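Local coordinates for protein plantazolicin methyltransferase BamL (Bacillus amyloliquefaciens subsp. plantarum, PDB 5DLY) that probably transfers methyl groups from S-adenosyl-L-methionine to the amino terminus of the desmethyl precursor of the antibiotic plantazolicin, at residues I2-I5 with V6-E10; F195-L198 with L199-V202; V245-Q248 with L249-S252. All blocks are in the same frame, centred on the assembly; numbering follows the deposited sequence.

Contact 1 (I2-I5 with V6-E10)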
# COMPACT_ATOMS: atom_id res chain seq x y z
N ILE A 2 4.11 -17.54 11.87
CA ILE A 2 3.55 -16.70 10.82
C ILE A 2 3.85 -17.28 9.43
O ILE A 2 3.05 -17.13 8.52
CB ILE A 2 3.98 -15.22 10.97
CG1 ILE A 2 3.16 -14.29 10.05
CG2 ILE A 2 5.47 -15.04 10.74
CD1 ILE A 2 1.66 -14.31 10.29
N GLU A 3 5.00 -17.96 9.29
CA GLU A 3 5.36 -18.62 8.04
C GLU A 3 4.27 -19.61 7.60
O GLU A 3 3.83 -19.58 6.45
CB GLU A 3 6.73 -19.31 8.16
CG GLU A 3 7.09 -20.25 7.01
CD GLU A 3 7.41 -19.53 5.72
OE1 GLU A 3 7.82 -18.35 5.77
OE2 GLU A 3 7.27 -20.16 4.64
N THR A 4 3.84 -20.48 8.51
CA THR A 4 2.82 -21.48 8.18
C THR A 4 1.45 -20.86 7.90
O THR A 4 0.76 -21.29 6.97
CB THR A 4 2.69 -22.57 9.26
OG1 THR A 4 3.99 -22.96 9.72
CG2 THR A 4 1.98 -23.79 8.69
N ILE A 5 1.06 -19.85 8.68
CA ILE A 5 -0.19 -19.11 8.41
C ILE A 5 -0.15 -18.55 6.99
O ILE A 5 -1.11 -18.67 6.23
CB ILE A 5 -0.40 -17.96 9.43
CG1 ILE A 5 -0.89 -18.52 10.77
CG2 ILE A 5 -1.40 -16.93 8.90
CD1 ILE A 5 -0.63 -17.63 11.96
N VAL A 6 0.99 -17.95 6.63
CA VAL A 6 1.18 -17.42 5.28
C VAL A 6 1.14 -18.52 4.21
O VAL A 6 0.50 -18.35 3.18
CB VAL A 6 2.47 -16.56 5.20
CG1 VAL A 6 2.90 -16.33 3.75
CG2 VAL A 6 2.25 -15.24 5.91
N ARG A 7 1.80 -19.65 4.46
CA ARG A 7 1.79 -20.75 3.49
C ARG A 7 0.41 -21.36 3.31
O ARG A 7 0.03 -21.73 2.19
CB ARG A 7 2.81 -21.85 3.85
CG ARG A 7 4.27 -21.45 3.74
CD ARG A 7 4.83 -21.52 2.32
NE ARG A 7 4.28 -20.49 1.42
CZ ARG A 7 4.57 -19.19 1.47
NH1 ARG A 7 5.40 -18.71 2.39
NH2 ARG A 7 4.00 -18.37 0.61
N GLU A 8 -0.35 -21.43 4.40
CA GLU A 8 -1.66 -22.08 4.36
C GLU A 8 -2.75 -21.22 3.73
O GLU A 8 -3.78 -21.74 3.31
CB GLU A 8 -2.08 -22.55 5.76
CG GLU A 8 -1.38 -23.82 6.20
CD GLU A 8 -1.59 -24.98 5.24
OE1 GLU A 8 -0.65 -25.32 4.49
OE2 GLU A 8 -2.70 -25.55 5.20
N SER A 9 -2.49 -19.91 3.66
CA SER A 9 -3.38 -18.97 2.98
C SER A 9 -2.92 -18.63 1.56
O SER A 9 -3.52 -17.79 0.88
CB SER A 9 -3.56 -17.69 3.81
OG SER A 9 -2.31 -17.16 4.24
N GLU A 10 -1.87 -19.30 1.10
CA GLU A 10 -1.32 -19.05 -0.24
C GLU A 10 -2.33 -19.24 -1.37
O GLU A 10 -2.41 -18.41 -2.27
CB GLU A 10 -0.06 -19.90 -0.47
CG GLU A 10 0.65 -19.63 -1.78
CD GLU A 10 1.88 -20.50 -1.95
OE1 GLU A 10 2.84 -20.34 -1.17
OE2 GLU A 10 1.88 -21.34 -2.87
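Glu3 and Glu10 both meet the guanidinium of Arg7 at its edge, in its plane, so that the flat group is held between one carboxylate four residues earlier and another three residues later, beyond the helix end. Toward Glu3, Arg7 NH1 donates to Glu3 OE2 over 3.3 Å. The acceptor lies only 4° out of the guanidinium plane, but the nitrogen comes from above the carboxylate plane, which is turned 43° against the guanidinium. Toward Glu10 the grip is side-on and converges on a single oxygen: Arg7 NE reaches Glu10 OE1 at 3.0 Å, and Arg7 NH2 reaches the same OE1 at 2.9 Å. Because both acceptor oxygens lie close to the guanidinium plane, the bonds on its two sides limit rotation of the group, the pair to Glu10 being the shorter. The chains are folded to bring this about. Glu3 bends at chi2 (72°), while bends at chi2 and chi3 of Arg7 swing its head back beside OE2.

The three residues form a salt-bridge network that runs from helix 2-8 past its end to Glu10, the first residue of helix 10-21; within helix 2-8 the i to i+4 spacing sets Glu3 and Arg7 on one face. A second charge, that of Arg13, stands close to Arg7 NH2, and the carboxylates would be expected to offset the like charges.

Where the helix ends, Ser9 is the first residue to leave helical angles. Its OG turns back to donate to Ile5 O at 2.8 Å, and the weak bond from Ser9 N to the same oxygen measures 3.2 Å. Elsewhere on the turn, Ile2 CG1 lies 4.3 Å from Val6 CG2, forming the apolar side of the helix. Val6 rests on Pro139 and Ile140 of helix 139-148.

Contact 2 (F195-L198 with L199-V202)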
# COMPACT_ATOMS: atom_id res chain seq x y z
N PHE A 195 -1.05 -9.67 10.81
CA PHE A 195 -0.22 -8.61 10.25
C PHE A 195 0.80 -8.12 11.27
O PHE A 195 1.98 -7.93 10.94
CB PHE A 195 -1.15 -7.47 9.79
CG PHE A 195 -0.48 -6.40 8.96
CD1 PHE A 195 0.41 -6.71 7.94
CD2 PHE A 195 -0.79 -5.07 9.18
CE1 PHE A 195 1.00 -5.71 7.17
CE2 PHE A 195 -0.22 -4.06 8.41
CZ PHE A 195 0.68 -4.38 7.41
N LYS A 196 0.36 -7.95 12.52
CA LYS A 196 1.24 -7.56 13.63
C LYS A 196 2.37 -8.57 13.83
O LYS A 196 3.54 -8.19 13.98
CB LYS A 196 0.46 -7.40 14.93
CG LYS A 196 -0.22 -6.05 15.12
CD LYS A 196 -0.65 -5.88 16.58
CE LYS A 196 -1.07 -4.46 16.90
NZ LYS A 196 -2.52 -4.32 17.22
N GLN A 197 2.01 -9.86 13.81
CA GLN A 197 2.99 -10.93 13.94
C GLN A 197 4.00 -10.90 12.80
O GLN A 197 5.21 -11.05 13.03
CB GLN A 197 2.30 -12.30 14.02
CG GLN A 197 3.21 -13.43 14.47
CD GLN A 197 3.97 -13.12 15.76
OE1 GLN A 197 3.38 -12.71 16.77
NE2 GLN A 197 5.28 -13.32 15.73
N LEU A 198 3.52 -10.70 11.58
CA LEU A 198 4.39 -10.63 10.41
C LEU A 198 5.41 -9.48 10.53
O LEU A 198 6.60 -9.68 10.29
CB LEU A 198 3.57 -10.50 9.11
CG LEU A 198 4.29 -10.75 7.77
CD1 LEU A 198 3.29 -11.24 6.73
CD2 LEU A 198 5.03 -9.52 7.27
N LEU A 199 4.94 -8.28 10.89
CA LEU A 199 5.83 -7.11 10.99
C LEU A 199 6.80 -7.22 12.17
O LEU A 199 7.92 -6.72 12.09
CB LEU A 199 5.04 -5.79 11.04
CG LEU A 199 4.32 -5.34 9.75
CD1 LEU A 199 4.14 -3.84 9.73
CD2 LEU A 199 5.00 -5.79 8.46
N HIS A 200 6.38 -7.90 13.23
CA HIS A 200 7.28 -8.23 14.32
C HIS A 200 8.42 -9.13 13.86
O HIS A 200 9.59 -8.84 14.10
CB HIS A 200 6.51 -8.90 15.46
CG HIS A 200 7.39 -9.47 16.52
ND1 HIS A 200 8.27 -8.70 17.25
CD2 HIS A 200 7.53 -10.74 16.97
CE1 HIS A 200 8.92 -9.48 18.11
NE2 HIS A 200 8.48 -10.71 17.96
N VAL A 201 8.07 -10.20 13.16
CA VAL A 201 9.02 -11.21 12.73
C VAL A 201 10.07 -10.65 11.75
O VAL A 201 11.26 -10.96 11.87
CB VAL A 201 8.29 -12.46 12.19
CG1 VAL A 201 9.23 -13.38 11.43
CG2 VAL A 201 7.65 -13.20 13.36
N VAL A 202 9.64 -9.81 10.82
CA VAL A 202 10.54 -9.28 9.80
C VAL A 202 11.40 -8.11 10.30
O VAL A 202 12.36 -7.72 9.62
CB VAL A 202 9.81 -8.89 8.49
CG1 VAL A 202 9.02 -10.06 7.93
CG2 VAL A 202 8.91 -7.68 8.71
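Leu199 lies over one face of the Phe195 ring, one helical turn back. Its CG stands 4.2 Å above the ring plane, displaced toward the rim, and its CD1 comes as close to Phe195 CZ, so the branch covers the outer part of the ring and misses its middle. The torsions make this meeting possible: Phe195 has its ring anti to the backbone nitrogen (chi1 -169°), whereas Leu199 carries CG beside its own nitrogen, and the two side chains converge on the same flank.

Leu198 crosses its neighbour Leu199 at a slant, with a methyl against a methyl: Leu198 CD2 and Leu199 CD2 are 3.9 Å apart. The same Leu198 CD2 reaches 4.1 Å from Val202 CG1, linking these three residues into a continuous apolar surface.

The polar flank is arranged differently. Gln197 and His200 run side by side and point the same way, yet the amide is turned 81° against the imidazole. Gln197 NE2 approaches the ring at its edge, in plane, 3.6 Å from His200 CD2; this is a van der Waals contact with a carbon. Gln197 NE2 also lies 3.4 Å from Val201 CG2, where the glutamine chain, bent at chi2 (51°), passes across the valine.

Backbone bonds from Leu199, His200, Val201 and Val202 to the carbonyls four residues earlier give regular alpha-helical spacing throughout. Phe195 and Leu199 pack on Val213 of strand 209-214, while Leu198 and Val202 face Ile140 of helix 139-148. The pattern is that of an amphipathic helix laid against the sheet edge of a Rossmann-like methyltransferase domain, its apolar flank inward and Lys196 exposed.

Contact 3 (V245-Q248 with L249-S252)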
# COMPACT_ATOMS: atom_id res chain seq x y z
N VAL A 245 -18.06 16.10 -0.70
CA VAL A 245 -19.04 15.59 0.26
C VAL A 245 -19.19 14.07 0.18
O VAL A 245 -19.08 13.37 1.19
CB VAL A 245 -20.41 16.27 0.04
CG1 VAL A 245 -21.47 15.66 0.94
CG2 VAL A 245 -20.29 17.77 0.28
N GLY A 246 -19.41 13.56 -1.03
CA GLY A 246 -19.63 12.13 -1.23
C GLY A 246 -18.43 11.27 -0.87
O GLY A 246 -18.60 10.17 -0.36
N GLU A 247 -17.23 11.78 -1.13
CA GLU A 247 -16.03 11.00 -0.80
C GLU A 247 -15.75 10.99 0.70
O GLU A 247 -15.32 9.96 1.24
CB GLU A 247 -14.82 11.44 -1.62
CG GLU A 247 -14.93 11.10 -3.11
CD GLU A 247 -15.14 9.62 -3.38
OE1 GLU A 247 -14.48 8.78 -2.73
OE2 GLU A 247 -15.99 9.28 -4.24
N GLN A 248 -16.03 12.10 1.38
CA GLN A 248 -15.89 12.12 2.84
C GLN A 248 -16.83 11.10 3.46
O GLN A 248 -16.44 10.36 4.38
CB GLN A 248 -16.17 13.52 3.40
CG GLN A 248 -15.10 14.56 3.06
CD GLN A 248 -15.33 15.89 3.76
OE1 GLN A 248 -16.46 16.25 4.05
NE2 GLN A 248 -14.26 16.61 4.04
N LEU A 249 -18.07 11.02 2.97
CA LEU A 249 -19.03 10.06 3.51
C LEU A 249 -18.62 8.62 3.19
O LEU A 249 -18.72 7.73 4.05
CB LEU A 249 -20.46 10.35 3.02
CG LEU A 249 -21.59 9.45 3.55
CD1 LEU A 249 -21.67 9.44 5.07
CD2 LEU A 249 -22.94 9.86 2.96
N LYS A 250 -18.14 8.39 1.97
CA LYS A 250 -17.61 7.07 1.59
C LYS A 250 -16.50 6.63 2.55
O LYS A 250 -16.50 5.49 3.02
CB LYS A 250 -17.10 7.07 0.15
CG LYS A 250 -18.17 6.77 -0.89
CD LYS A 250 -17.56 6.33 -2.21
CE LYS A 250 -18.62 5.81 -3.17
NZ LYS A 250 -19.27 4.54 -2.73
N GLN A 251 -15.60 7.56 2.87
CA GLN A 251 -14.49 7.29 3.77
C GLN A 251 -14.96 7.01 5.20
O GLN A 251 -14.35 6.21 5.92
CB GLN A 251 -13.48 8.43 3.74
CG GLN A 251 -12.70 8.48 2.43
CD GLN A 251 -11.93 9.76 2.23
OE1 GLN A 251 -11.64 10.50 3.18
NE2 GLN A 251 -11.56 10.04 0.98
N SER A 252 -16.05 7.65 5.60
CA SER A 252 -16.66 7.43 6.90
C SER A 252 -17.29 6.03 6.98
O SER A 252 -17.24 5.38 8.02
CB SER A 252 -17.71 8.51 7.17
OG SER A 252 -18.28 8.36 8.46
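Glu247 and Lys250 lie side by side and point the same way, but they meet through the lysine's aliphatic part: Glu247 OE2 is 3.9 Å from Lys250 CD. The ammonium group has gone elsewhere, since Glu247 OE2 and Lys250 NZ are 6.0 Å apart, and NZ forms a salt bridge with Glu36. Lysine conformation accounts for this. The chain stays extended as far as CE and bends only at chi4 (-67°), which turns NZ away from Glu247. The glutamate in turn bends at chi2 (-57°), and its OE1 hydrogen-bonds Ser39 OG.

Gln251 carries CG beside its backbone nitrogen (chi1 -71°) and is extended beyond. This sets Gln251 CG against the carbonyl of the preceding turn, 3.2 Å from Glu247 O, and lets NE2 reach the same Ser39 hydroxyl. Glu247 and Gln251, four residues apart, thus share one outside partner.

Underneath, Leu249 N, Lys250 N, Gln251 N and Ser252 N bond to the carbonyls of Val245, Gly246, Glu247 and Gln248, the bond from Lys250 N to Gly246 O measuring 3.0 Å. The arrangement is that of a surface alpha helix whose i, i+3 and i+4 residues (Glu247, Lys250, Gln251) make one polar face, docked on Glu36 and Ser39 of helix 23-56.

From the N terminus the three contacts follow one another in series, with no nesting or crossing; each spans about two helical turns and closes no loop of its own. Contact 1, on helix 2-8, reaches contact 2, on helix 192-203, far along the sequence: Ile2 CG2 lies 3.9 Å from Val201 CG2, and Val6 CG2 lies 4.2 Å from Leu198 CD1. The N-terminal helix is thereby tied to the helix lying on strand 209-214, with helix 139-148 as a common neighbour. Contact 3, on helix 245-253, stands apart, its centre about 35 Å from that of contact 1 and about 31 Å from that of contact 2. It joins helix 23-56 instead, ahead of strand 258-265.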